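Local structure of sulfate adenylyltransferase, adenylylsulfate kinase (Thiobacillus denitrificans, 3CR8) at residues A[390-395]-A[529-534]; A[399-404]-A[444-449]; A[431-436]-A[461-466]; A[438-443]-A[465-470]; A[472-477]-A[513-518]. The protein phosphorylates adenosine 5'-phosphosulfate with ATP to give activated sulfate, as a hexamer that lacks ATP sulfurylase activity. All coordinates share one frame; numbering follows the deposited sequence.

Contact 1: A[390-395]-A[529-534]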
# COMPACT_ATOMS: atom_id res chain seq x y z
N ALA A 390 14.09 -18.47 31.93
CA ALA A 390 12.66 -18.23 31.73
C ALA A 390 12.34 -16.73 31.81
O ALA A 390 11.67 -16.20 30.95
CB ALA A 390 11.85 -19.00 32.77
N ALA A 391 12.80 -16.07 32.86
CA ALA A 391 12.54 -14.65 33.04
C ALA A 391 12.98 -13.86 31.79
O ALA A 391 12.22 -13.07 31.25
CB ALA A 391 13.25 -14.12 34.28
N ARG A 392 14.21 -14.09 31.34
CA ARG A 392 14.73 -13.41 30.17
C ARG A 392 13.85 -13.64 28.95
O ARG A 392 13.44 -12.68 28.29
CB ARG A 392 16.13 -13.91 29.86
CG ARG A 392 17.17 -13.52 30.86
CD ARG A 392 17.34 -12.01 30.89
NE ARG A 392 17.15 -11.42 29.57
CZ ARG A 392 18.13 -10.97 28.80
NH1 ARG A 392 19.40 -11.03 29.21
NH2 ARG A 392 17.84 -10.44 27.61
N LEU A 393 13.59 -14.92 28.65
CA LEU A 393 12.83 -15.27 27.47
C LEU A 393 11.45 -14.62 27.51
O LEU A 393 10.85 -14.37 26.47
CB LEU A 393 12.74 -16.77 27.31
CG LEU A 393 14.11 -17.31 26.97
CD1 LEU A 393 14.10 -18.80 26.65
CD2 LEU A 393 14.68 -16.53 25.82
N MET A 394 10.96 -14.32 28.71
CA MET A 394 9.62 -13.75 28.86
C MET A 394 9.56 -12.30 28.46
O MET A 394 8.51 -11.78 28.22
CB MET A 394 9.12 -13.88 30.31
CG MET A 394 8.66 -15.31 30.66
SD MET A 394 7.69 -15.53 32.19
CE MET A 394 7.51 -17.33 32.09
N GLU A 395 10.69 -11.66 28.37
CA GLU A 395 10.72 -10.29 27.92
C GLU A 395 10.33 -10.12 26.48
O GLU A 395 10.26 -9.02 25.98
CB GLU A 395 12.14 -9.78 28.04
CG GLU A 395 12.71 -9.70 29.40
CD GLU A 395 14.04 -9.07 29.34
OE1 GLU A 395 14.67 -8.89 30.36
OE2 GLU A 395 14.48 -8.72 28.26
N ALA A 529 26.19 -16.96 32.90
CA ALA A 529 25.74 -18.22 32.36
C ALA A 529 24.51 -18.00 31.49
O ALA A 529 24.47 -18.46 30.33
CB ALA A 529 25.46 -19.22 33.50
N VAL A 530 23.51 -17.30 32.03
CA VAL A 530 22.29 -16.98 31.30
C VAL A 530 22.59 -16.39 29.92
O VAL A 530 22.08 -16.87 28.88
CB VAL A 530 21.42 -16.01 32.11
CG1 VAL A 530 20.39 -15.34 31.23
CG2 VAL A 530 20.73 -16.76 33.19
N GLN A 531 23.44 -15.35 29.93
CA GLN A 531 23.91 -14.70 28.71
C GLN A 531 24.49 -15.72 27.76
O GLN A 531 24.15 -15.72 26.57
CB GLN A 531 24.97 -13.66 29.04
CG GLN A 531 25.34 -12.79 27.88
CD GLN A 531 24.14 -12.19 27.22
OE1 GLN A 531 23.13 -11.93 27.88
NE2 GLN A 531 24.24 -11.94 25.92
N GLN A 532 25.34 -16.59 28.29
CA GLN A 532 26.02 -17.59 27.49
C GLN A 532 25.02 -18.49 26.76
O GLN A 532 25.30 -18.96 25.66
CB GLN A 532 26.98 -18.41 28.35
CG GLN A 532 27.89 -19.36 27.55
CD GLN A 532 28.78 -18.65 26.51
OE1 GLN A 532 29.43 -17.65 26.82
NE2 GLN A 532 28.81 -19.19 25.29
N ILE A 533 23.85 -18.70 27.36
CA ILE A 533 22.84 -19.48 26.65
C ILE A 533 21.97 -18.60 25.73
O ILE A 533 21.48 -19.07 24.69
CB ILE A 533 22.03 -20.48 27.56
CG1 ILE A 533 21.03 -19.77 28.47
CG2 ILE A 533 22.94 -21.27 28.44
CD1 ILE A 533 20.80 -20.54 29.76
N LEU A 534 21.80 -17.32 26.06
CA LEU A 534 21.08 -16.47 25.10
C LEU A 534 21.91 -16.38 23.84
O LEU A 534 21.39 -16.30 22.73
CB LEU A 534 20.76 -15.08 25.67
CG LEU A 534 19.69 -15.17 26.77
CD1 LEU A 534 19.62 -13.92 27.62
CD2 LEU A 534 18.32 -15.50 26.18

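Contact 2: A[399-404]-A[444-449]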
# COMPACT_ATOMS: atom_id res chain seq x y z
N ARG A 399 6.05 -15.71 21.66
CA ARG A 399 5.91 -17.07 22.18
C ARG A 399 5.78 -17.08 23.69
O ARG A 399 6.46 -16.33 24.38
CB ARG A 399 7.06 -17.94 21.71
CG ARG A 399 7.11 -18.10 20.19
CD ARG A 399 8.42 -18.69 19.75
NE ARG A 399 9.51 -17.77 20.03
CZ ARG A 399 10.73 -17.90 19.53
NH1 ARG A 399 11.02 -18.94 18.73
NH2 ARG A 399 11.67 -17.00 19.81
N CYS A 400 4.88 -17.91 24.21
CA CYS A 400 4.70 -18.05 25.65
C CYS A 400 5.75 -19.01 26.21
O CYS A 400 6.10 -20.01 25.58
CB CYS A 400 3.28 -18.54 26.00
SG CYS A 400 1.95 -17.35 25.79
N VAL A 401 6.24 -18.70 27.41
CA VAL A 401 7.23 -19.54 28.09
C VAL A 401 6.64 -20.28 29.29
O VAL A 401 5.94 -19.69 30.11
CB VAL A 401 8.35 -18.70 28.63
CG1 VAL A 401 9.35 -19.60 29.34
CG2 VAL A 401 8.99 -17.90 27.51
N THR A 402 6.92 -21.57 29.39
CA THR A 402 6.47 -22.37 30.53
C THR A 402 7.68 -23.02 31.19
O THR A 402 8.51 -23.66 30.54
CB THR A 402 5.48 -23.48 30.11
OG1 THR A 402 4.25 -22.89 29.67
CG2 THR A 402 5.23 -24.43 31.26
N LEU A 403 7.77 -22.83 32.50
CA LEU A 403 8.82 -23.46 33.30
C LEU A 403 8.34 -24.80 33.84
O LEU A 403 7.63 -24.82 34.82
CB LEU A 403 9.17 -22.58 34.48
CG LEU A 403 10.67 -22.49 34.83
CD1 LEU A 403 10.88 -21.77 36.16
CD2 LEU A 403 11.37 -23.85 34.85
N LEU A 404 8.73 -25.89 33.20
CA LEU A 404 8.44 -27.22 33.71
C LEU A 404 9.50 -27.66 34.74
O LEU A 404 10.41 -28.44 34.42
CB LEU A 404 8.38 -28.22 32.55
CG LEU A 404 7.15 -28.09 31.64
CD1 LEU A 404 7.19 -29.13 30.51
CD2 LEU A 404 5.89 -28.28 32.44
N ILE A 444 7.69 -21.91 24.04
CA ILE A 444 9.00 -22.39 24.47
C ILE A 444 8.88 -23.03 25.85
O ILE A 444 8.36 -22.41 26.79
CB ILE A 444 10.12 -21.30 24.46
CG1 ILE A 444 10.49 -20.86 25.85
CG2 ILE A 444 9.82 -20.04 23.60
CD1 ILE A 444 11.44 -19.73 25.77
N ALA A 445 9.37 -24.27 25.96
CA ALA A 445 9.31 -25.04 27.22
C ALA A 445 10.69 -25.20 27.82
O ALA A 445 11.63 -25.59 27.13
CB ALA A 445 8.71 -26.43 27.01
N ILE A 446 10.82 -24.92 29.11
CA ILE A 446 12.12 -24.98 29.77
C ILE A 446 12.14 -26.02 30.87
O ILE A 446 11.47 -25.86 31.87
CB ILE A 446 12.47 -23.64 30.42
CG1 ILE A 446 12.73 -22.58 29.35
CG2 ILE A 446 13.64 -23.78 31.31
CD1 ILE A 446 12.59 -21.21 29.93
N CYS A 447 12.92 -27.07 30.67
CA CYS A 447 12.92 -28.23 31.56
C CYS A 447 14.25 -28.56 32.18
O CYS A 447 15.27 -28.54 31.50
CB CYS A 447 12.71 -29.50 30.75
SG CYS A 447 11.32 -29.43 29.72
N ALA A 448 14.22 -28.91 33.46
CA ALA A 448 15.42 -29.37 34.17
C ALA A 448 15.20 -30.52 35.16
O ALA A 448 15.50 -30.39 36.34
CB ALA A 448 15.94 -28.12 34.88
N PRO A 449 14.69 -31.66 34.67
CA PRO A 449 14.51 -32.87 35.45
C PRO A 449 15.82 -33.59 35.73
O PRO A 449 16.87 -33.26 35.17
CB PRO A 449 13.70 -33.73 34.49
CG PRO A 449 14.38 -33.46 33.19
CD PRO A 449 14.40 -31.93 33.25

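Contact 3: A[431-436]-A[461-466]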
# COMPACT_ATOMS: atom_id res chain seq x y z
N ILE A 431 7.71 -35.50 30.99
CA ILE A 431 8.01 -34.10 30.77
C ILE A 431 8.44 -33.76 29.34
O ILE A 431 8.13 -32.70 28.83
CB ILE A 431 9.06 -33.62 31.73
CG1 ILE A 431 8.44 -33.42 33.12
CG2 ILE A 431 9.64 -32.32 31.24
CD1 ILE A 431 9.41 -32.76 34.11
N GLY A 432 9.13 -34.68 28.68
CA GLY A 432 9.41 -34.51 27.27
C GLY A 432 8.10 -34.40 26.50
O GLY A 432 7.99 -33.66 25.51
N PHE A 433 7.10 -35.15 26.94
CA PHE A 433 5.83 -35.16 26.26
C PHE A 433 5.13 -33.81 26.42
O PHE A 433 4.75 -33.19 25.42
CB PHE A 433 4.94 -36.30 26.74
CG PHE A 433 3.55 -36.22 26.20
CD1 PHE A 433 3.30 -36.41 24.85
CD2 PHE A 433 2.49 -35.90 27.05
CE1 PHE A 433 2.02 -36.30 24.36
CE2 PHE A 433 1.19 -35.80 26.57
CZ PHE A 433 0.95 -36.00 25.22
N VAL A 434 4.96 -33.36 27.65
CA VAL A 434 4.27 -32.09 27.83
C VAL A 434 5.06 -31.02 27.10
O VAL A 434 4.50 -30.19 26.36
CB VAL A 434 4.03 -31.76 29.32
CG1 VAL A 434 3.59 -30.30 29.50
CG2 VAL A 434 2.95 -32.68 29.87
N ALA A 435 6.38 -31.05 27.28
CA ALA A 435 7.22 -30.10 26.56
C ALA A 435 6.93 -30.15 25.06
O ALA A 435 6.74 -29.12 24.43
CB ALA A 435 8.71 -30.33 26.86
N SER A 436 6.85 -31.35 24.47
CA SER A 436 6.66 -31.44 23.03
C SER A 436 5.39 -30.74 22.61
O SER A 436 5.38 -30.05 21.60
CB SER A 436 6.69 -32.90 22.52
OG SER A 436 5.53 -33.60 22.88
N ARG A 461 14.66 -35.75 23.26
CA ARG A 461 15.09 -34.88 22.18
C ARG A 461 14.42 -35.20 20.82
O ARG A 461 14.04 -34.29 20.08
CB ARG A 461 16.60 -34.88 22.05
CG ARG A 461 17.05 -34.50 20.66
CD ARG A 461 18.54 -34.79 20.47
NE ARG A 461 19.38 -34.11 21.45
CZ ARG A 461 19.93 -32.91 21.25
NH1 ARG A 461 19.72 -32.26 20.12
NH2 ARG A 461 20.67 -32.35 22.19
N ALA A 462 14.27 -36.49 20.49
CA ALA A 462 13.68 -36.86 19.20
C ALA A 462 12.20 -36.49 19.17
O ALA A 462 11.67 -36.00 18.15
CB ALA A 462 13.89 -38.34 18.93
N MET A 463 11.54 -36.72 20.30
CA MET A 463 10.12 -36.43 20.43
C MET A 463 9.89 -34.95 20.17
O MET A 463 8.98 -34.58 19.41
CB MET A 463 9.55 -36.85 21.79
CG MET A 463 8.03 -37.16 21.76
SD MET A 463 7.15 -37.12 23.35
CE MET A 463 8.42 -37.61 24.50
N ILE A 464 10.70 -34.09 20.77
CA ILE A 464 10.42 -32.67 20.59
C ILE A 464 11.05 -32.10 19.31
O ILE A 464 10.52 -31.17 18.70
CB ILE A 464 10.74 -31.81 21.84
CG1 ILE A 464 11.87 -30.86 21.57
CG2 ILE A 464 10.91 -32.65 23.14
CD1 ILE A 464 11.35 -29.54 21.12
N GLU A 465 12.15 -32.71 18.87
CA GLU A 465 12.82 -32.29 17.65
C GLU A 465 11.96 -32.54 16.42
O GLU A 465 12.19 -31.94 15.36
CB GLU A 465 14.11 -33.08 17.49
CG GLU A 465 15.34 -32.28 17.21
CD GLU A 465 16.60 -33.05 17.55
OE1 GLU A 465 16.76 -34.19 17.04
OE2 GLU A 465 17.42 -32.53 18.34
N ALA A 466 10.98 -33.43 16.56
CA ALA A 466 10.04 -33.78 15.49
C ALA A 466 9.06 -32.67 15.23
O ALA A 466 8.57 -32.46 14.12
CB ALA A 466 9.29 -35.02 15.86

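Contact 4: A[438-443]-A[465-470]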
# COMPACT_ATOMS: atom_id res chain seq x y z
N ILE A 438 3.95 -28.25 24.20
CA ILE A 438 4.18 -26.80 24.23
C ILE A 438 4.88 -26.31 22.94
O ILE A 438 4.57 -25.24 22.41
CB ILE A 438 4.99 -26.33 25.45
CG1 ILE A 438 4.37 -26.83 26.73
CG2 ILE A 438 4.97 -24.83 25.52
CD1 ILE A 438 2.97 -26.41 26.88
N THR A 439 5.83 -27.08 22.43
CA THR A 439 6.64 -26.60 21.33
C THR A 439 5.97 -26.80 19.95
O THR A 439 5.97 -25.88 19.12
CB THR A 439 8.13 -27.08 21.42
OG1 THR A 439 8.54 -27.68 20.19
CG2 THR A 439 8.29 -28.06 22.54
N LYS A 440 5.41 -27.98 19.72
CA LYS A 440 4.49 -28.20 18.61
C LYS A 440 3.59 -26.97 18.40
O LYS A 440 3.42 -26.49 17.30
CB LYS A 440 3.64 -29.44 18.91
CG LYS A 440 2.42 -29.68 18.01
CD LYS A 440 1.41 -30.50 18.77
CE LYS A 440 0.49 -31.34 17.92
NZ LYS A 440 -0.09 -32.44 18.80
N ASN A 441 3.04 -26.45 19.49
CA ASN A 441 2.14 -25.31 19.45
C ASN A 441 2.81 -23.94 19.48
O ASN A 441 2.14 -22.93 19.75
CB ASN A 441 1.14 -25.40 20.61
CG ASN A 441 -0.21 -25.83 20.15
OD1 ASN A 441 -0.82 -25.16 19.31
ND2 ASN A 441 -0.70 -26.95 20.70
N ARG A 442 4.12 -23.88 19.23
CA ARG A 442 4.79 -22.60 19.04
C ARG A 442 5.13 -21.88 20.33
O ARG A 442 5.27 -20.66 20.36
CB ARG A 442 3.95 -21.66 18.16
CG ARG A 442 4.49 -21.38 16.75
CD ARG A 442 5.33 -22.55 16.23
NE ARG A 442 4.67 -23.57 15.39
CZ ARG A 442 3.41 -23.55 14.94
NH1 ARG A 442 2.59 -22.55 15.24
NH2 ARG A 442 2.97 -24.55 14.18
N GLY A 443 5.25 -22.63 21.42
CA GLY A 443 5.68 -22.03 22.68
C GLY A 443 7.10 -22.47 22.98
O GLY A 443 7.68 -23.30 22.27
N GLU A 465 12.15 -32.71 18.87
CA GLU A 465 12.82 -32.29 17.65
C GLU A 465 11.96 -32.54 16.42
O GLU A 465 12.19 -31.94 15.36
CB GLU A 465 14.11 -33.08 17.49
CG GLU A 465 15.34 -32.28 17.21
CD GLU A 465 16.60 -33.05 17.55
OE1 GLU A 465 16.76 -34.19 17.04
OE2 GLU A 465 17.42 -32.53 18.34
N ALA A 466 10.98 -33.43 16.56
CA ALA A 466 10.04 -33.78 15.49
C ALA A 466 9.06 -32.67 15.23
O ALA A 466 8.57 -32.46 14.12
CB ALA A 466 9.29 -35.02 15.86
N VAL A 467 8.79 -31.92 16.29
CA VAL A 467 7.67 -31.02 16.30
C VAL A 467 8.16 -29.58 16.46
O VAL A 467 7.41 -28.62 16.34
CB VAL A 467 6.69 -31.48 17.42
CG1 VAL A 467 6.95 -30.77 18.74
CG2 VAL A 467 5.28 -31.32 16.96
N GLY A 468 9.46 -29.46 16.69
CA GLY A 468 10.07 -28.16 16.90
C GLY A 468 11.53 -28.22 17.30
O GLY A 468 12.21 -29.20 17.04
N GLY A 469 12.00 -27.16 17.96
CA GLY A 469 13.40 -27.00 18.31
C GLY A 469 13.79 -27.54 19.68
O GLY A 469 13.13 -27.29 20.70
N PHE A 470 14.90 -28.28 19.72
CA PHE A 470 15.41 -28.81 20.97
C PHE A 470 16.82 -28.31 21.18
O PHE A 470 17.67 -28.48 20.30
CB PHE A 470 15.43 -30.33 20.91
CG PHE A 470 15.78 -31.00 22.21
CD1 PHE A 470 14.81 -31.20 23.18
CD2 PHE A 470 17.06 -31.46 22.46
CE1 PHE A 470 15.11 -31.83 24.34
CE2 PHE A 470 17.36 -32.09 23.64
CZ PHE A 470 16.39 -32.28 24.57

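Contact 5: A[472-477]-A[513-518]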
# COMPACT_ATOMS: atom_id res chain seq x y z
N GLU A 472 19.81 -28.68 24.03
CA GLU A 472 20.31 -29.25 25.28
C GLU A 472 21.39 -28.35 25.83
O GLU A 472 22.29 -27.92 25.11
CB GLU A 472 20.90 -30.64 25.06
CG GLU A 472 21.26 -31.37 26.35
CD GLU A 472 21.71 -32.81 26.10
OE1 GLU A 472 21.85 -33.20 24.92
OE2 GLU A 472 21.93 -33.55 27.09
N ILE A 473 21.30 -28.04 27.12
CA ILE A 473 22.41 -27.32 27.73
C ILE A 473 22.95 -28.12 28.89
O ILE A 473 22.25 -28.37 29.87
CB ILE A 473 22.09 -25.85 28.14
CG1 ILE A 473 21.92 -25.71 29.63
CG2 ILE A 473 20.88 -25.28 27.39
CD1 ILE A 473 21.91 -24.30 30.01
N HIS A 474 24.20 -28.56 28.75
CA HIS A 474 24.84 -29.40 29.74
C HIS A 474 25.53 -28.55 30.78
O HIS A 474 26.55 -27.92 30.50
CB HIS A 474 25.85 -30.34 29.08
CG HIS A 474 26.67 -31.11 30.07
ND1 HIS A 474 27.96 -31.53 29.81
CD2 HIS A 474 26.39 -31.52 31.33
CE1 HIS A 474 28.42 -32.18 30.86
NE2 HIS A 474 27.49 -32.17 31.80
N VAL A 475 24.97 -28.53 31.98
CA VAL A 475 25.56 -27.82 33.11
C VAL A 475 26.62 -28.70 33.78
O VAL A 475 26.31 -29.55 34.62
CB VAL A 475 24.49 -27.42 34.14
CG1 VAL A 475 25.11 -26.65 35.29
CG2 VAL A 475 23.41 -26.59 33.48
N ALA A 476 27.88 -28.49 33.40
CA ALA A 476 29.00 -29.31 33.88
C ALA A 476 29.81 -28.68 35.04
O ALA A 476 30.73 -29.30 35.57
CB ALA A 476 29.91 -29.68 32.71
N THR A 477 29.45 -27.45 35.42
CA THR A 477 30.11 -26.73 36.52
C THR A 477 29.79 -27.30 37.90
O THR A 477 29.35 -26.57 38.82
CB THR A 477 29.69 -25.24 36.53
OG1 THR A 477 30.12 -24.62 37.76
CG2 THR A 477 28.15 -25.12 36.45
N GLU A 513 27.02 -36.41 25.37
CA GLU A 513 28.18 -36.44 24.51
C GLU A 513 28.06 -35.39 23.43
O GLU A 513 29.02 -35.11 22.71
CB GLU A 513 28.46 -37.86 24.00
CG GLU A 513 27.23 -38.65 23.60
CD GLU A 513 27.46 -40.16 23.67
OE1 GLU A 513 26.76 -40.92 22.95
OE2 GLU A 513 28.35 -40.59 24.45
N THR A 514 26.88 -34.78 23.32
CA THR A 514 26.64 -33.90 22.19
C THR A 514 25.65 -32.73 22.43
O THR A 514 24.79 -32.45 21.58
CB THR A 514 26.21 -34.80 21.01
OG1 THR A 514 26.51 -34.15 19.77
CG2 THR A 514 24.71 -35.22 21.10
N PRO A 515 25.80 -32.02 23.57
CA PRO A 515 24.90 -30.89 23.87
C PRO A 515 25.03 -29.80 22.84
O PRO A 515 25.92 -29.83 21.99
CB PRO A 515 25.44 -30.34 25.20
CG PRO A 515 26.43 -31.30 25.68
CD PRO A 515 26.95 -32.05 24.49
N GLU A 516 24.12 -28.83 22.89
CA GLU A 516 24.23 -27.68 22.02
C GLU A 516 25.17 -26.73 22.74
O GLU A 516 26.01 -26.09 22.13
CB GLU A 516 22.85 -27.03 21.77
CG GLU A 516 22.05 -27.64 20.63
CD GLU A 516 21.58 -29.07 20.91
OE1 GLU A 516 21.35 -29.43 22.09
OE2 GLU A 516 21.44 -29.84 19.94
N LEU A 517 25.04 -26.69 24.05
CA LEU A 517 25.85 -25.82 24.89
C LEU A 517 26.31 -26.57 26.13
O LEU A 517 25.54 -27.28 26.76
CB LEU A 517 25.06 -24.60 25.35
CG LEU A 517 25.82 -23.28 25.56
CD1 LEU A 517 25.02 -22.31 26.41
CD2 LEU A 517 27.17 -23.49 26.17
N ALA A 518 27.58 -26.42 26.47
CA ALA A 518 28.15 -27.01 27.67
C ALA A 518 28.77 -25.92 28.53
O ALA A 518 29.88 -25.50 28.27
CB ALA A 518 29.22 -28.03 27.31

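Contact 1: A[390-395]-A[529-534]
Arg-392 laid over Leu-534 is the main element here, where the axes of helices 390-394 and 529-534 approach to 11.1 Å and cross at -51°. With CG anti to the carbonyl carbon (chi1 -68°), the bends at chi2 and chi3 bring one guanidinium face over Leu-534 CD1, which stands 3.3 Å above the plane, toward the rim.

Smaller apolar contacts lie beside it. The CD2 methyls of Leu-393 and Leu-534 touch at 3.8 Å as the two side chains slide past each other in opposite directions. Branched Val-530 offers CG1 to Arg-392 CG at 3.7 Å, so this part of the arginine serves as a hydrocarbon.

Glu-395 OE1 lies a long 3.6 Å from Arg-392 NE and well out of the guanidinium plane, an attraction of charges alone; the same oxygen accepts from Phe-144 N of a second subunit. Gln-531 turns its amide NE2 to Ala-227 O of a third.

An alanine here, lacking the guanidinium over Leu-534 and the CG on Val-530, would probably weaken the packing between the two helices.

Oblique pairing of this kind, between the helix that begins in the P-loop and the C-terminal helix, belongs to one outer layer of the P-loop NTPase fold.

Contact 2: A[399-404]-A[444-449]
Val-401 and Ile-444 lie side by side and point the same way, as bridged partners of two parallel strands do. Val-401 has CG1 anti to its backbone N (chi1 179°), which leaves CG2 beside that N and in touch with Ile-444 CD1 at 3.5 Å. CG1 is turned the other way along the sheet and meets Ile-446 CD1 at 3.7 Å, the two side chains crossing obliquely. Beta-branched residues suit these places, because each can touch two neighbours while keeping an extended backbone. Leu-403, on the same face, brings CD2 within 3.6 Å of Ile-446 O. On the reverse face Leu-404 reaches over Cys-447, CD1 to SG 4.2 Å.

At the start of the pair Arg-399 runs past Ile-444, whose CG2 touches Arg-399 CB at 3.9 Å and lies over one face of the guanidinium. Arg-399 NH1 and NH2 donate to the carbonyls of Gln-368 and Tyr-542, which fix how the flat group is turned.

A ladder of backbone bonds sets this register. Ile-444 N gives to Cys-400 O at 2.9 Å in a nearly straight bond (168°), Thr-402 N gives to Ile-444 O, and Ile-446 N gives to Thr-402 O; the last rung, Leu-404 N to Ile-446 O, is weak.

Strand 401-404 is outermost in the sheet of this chain, and strand 370-376 bonds to the far side of 444-447. Helix 380-394 covers the face of Val-401, Ile-444 and Ile-446, and helix 421-440 the face of Leu-404, Ala-445 and Cys-447, while Thr-402 OG1 reaches Glu-437 of a second subunit.

Contact 3: A[431-436]-A[461-466]
Segments 431-436 and 461-466 run almost parallel, their helix axes 11° apart in direction and 8.9 Å apart at closest approach. They are neighbouring helices on one face of the parallel sheet in a P-loop kinase domain, joined through strand 444-447 in a helix-strand-helix succession. The backbones come nearest at Ser-436 and Ile-464, where the CA atoms are 4.6 Å apart, a closeness that small Ser-436 permits.

Met-463 does most of the reaching. Its CG stands anti to the backbone N (chi1 -154°), and the chain runs out across the gap before bending at chi3 to lay CE on the backbone of the other helix, 3.8 Å from Gly-432 C. A CB on Gly-432 would crowd this methyl, so the missing side chain suits the place. The flexible thioether can follow the backbone of the other helix: SD sits at the edge of the Phe-433 ring, near its plane, and 4.1 Å from Phe-433 CB. The ring itself leads away from the helix pair and stacks with His-412 of a second subunit. Ile-464 adds its CG2 at 3.9 Å from Gly-432 O.

No hydrogen bond crosses between the segments, and the buried hydroxyl of Ser-436 is satisfied within its own helix. With OG between the backbone N and the carbonyl carbon (chi1 73°), it donates to Phe-433 O at 2.7 Å, in the carbonyl plane and on a lone pair.

Contact 4: A[438-443]-A[465-470]
Lys-440 NZ is gripped by two partners, both beyond the two segments: a salt bridge to Glu-437 one turn back on the same helix, and a hydrogen bond with Thr-402 OG1 of a second subunit. The side chain, CG anti to the backbone N (chi1 168°) and extended thereafter, carries the ammonium away from segment 465-470 and leaves its aliphatic root behind.

Val-467 packs on that root. Its CG1 lies 3.6 Å from Lys-440 CA, and the other methyl faces the aliphatic start of the lysine. Next to it, Thr-439 OG1 stands 3.7 Å from Gly-468 CA. A CB on Gly-468 would run into this hydroxyl, and its phi of 174° is also easiest for glycine. An alanine here in place of Val-467, without the two methyls that meet Lys-440, would probably loosen the loop against the helix end.

That end is a Schellman motif: Gly-443 N bonds to Ile-438 O at 2.9 Å and Arg-442 N to Thr-439 O at 2.7 Å, with Arg-442 at positive phi.

Between these two segments no hydrogen bond forms, so they meet by hydrocarbon contact and by Thr-439 against Gly-468, while the ammonium, paired with Glu-437 of its own helix, also reaches Thr-402 of a second subunit.

Contact 5: A[472-477]-A[513-518]
Pro-515 lies alongside the base of His-474, its CG 3.6 Å from His-474 CB. Having CG anti to the backbone N (chi1 173°), the end of the histidine leads away from segment 513-518, and Ala-476 CB rests over one ring face, toward the rim. Proline suits this place: its N has no hydrogen to give and none is used, while its ring packs on His-474 CB just before the strand begins.

Glu-472 O is gripped twice: by Leu-517 N at 3.2 Å, nearly along the C=O axis, and by Glu-516 N at 3.0 Å, on a lone pair in the carbonyl plane. Glu-516 bends at chi2 and returns the bond, its OE1 taking Glu-472 N at 2.6 Å from above the carboxylate plane. One rung further, His-474 N donates to Leu-517 O at 2.7 Å. The carboxylates of Glu-472 and Glu-516 come near each other, and Arg-461, which forms salt bridges to both, probably offsets their repulsion.

Leu-517 and Ile-473 are bridged partners, touching CB to CB at 4.3 Å, and both pack on Ile-533 of helix 526-540. Strand 517-519 closes one edge of the sheet within this chain; across 469-475 lies strand 370-376, leading to the P-loop, where His-474 touches Gly-376 of the predicted ATP site.

Overall arrangement
All five contacts belong to the kinase domain, a three-layer P-loop fold built on the parallel sheet ordered 401-404, 444-447, 370-376, 469-475, 517-519. Contacts 2 and 5 lie toward its two edges, their centres about 17 Å apart. Contact 1 joins the helices on one face and touches both; contacts 3 and 4, centres only about 7 Å apart, share helix 421-440 on the other face. Along the chain, contact 1 encloses the rest; contact 2 crosses contacts 3 and 4, and contact 5 follows them. Arg-461 of contact 3 ties helix 454-465 to contact 5. Contacts 1 to 4 also meet a second subunit, so the domain's own packing adjoins the hexamer's interfaces.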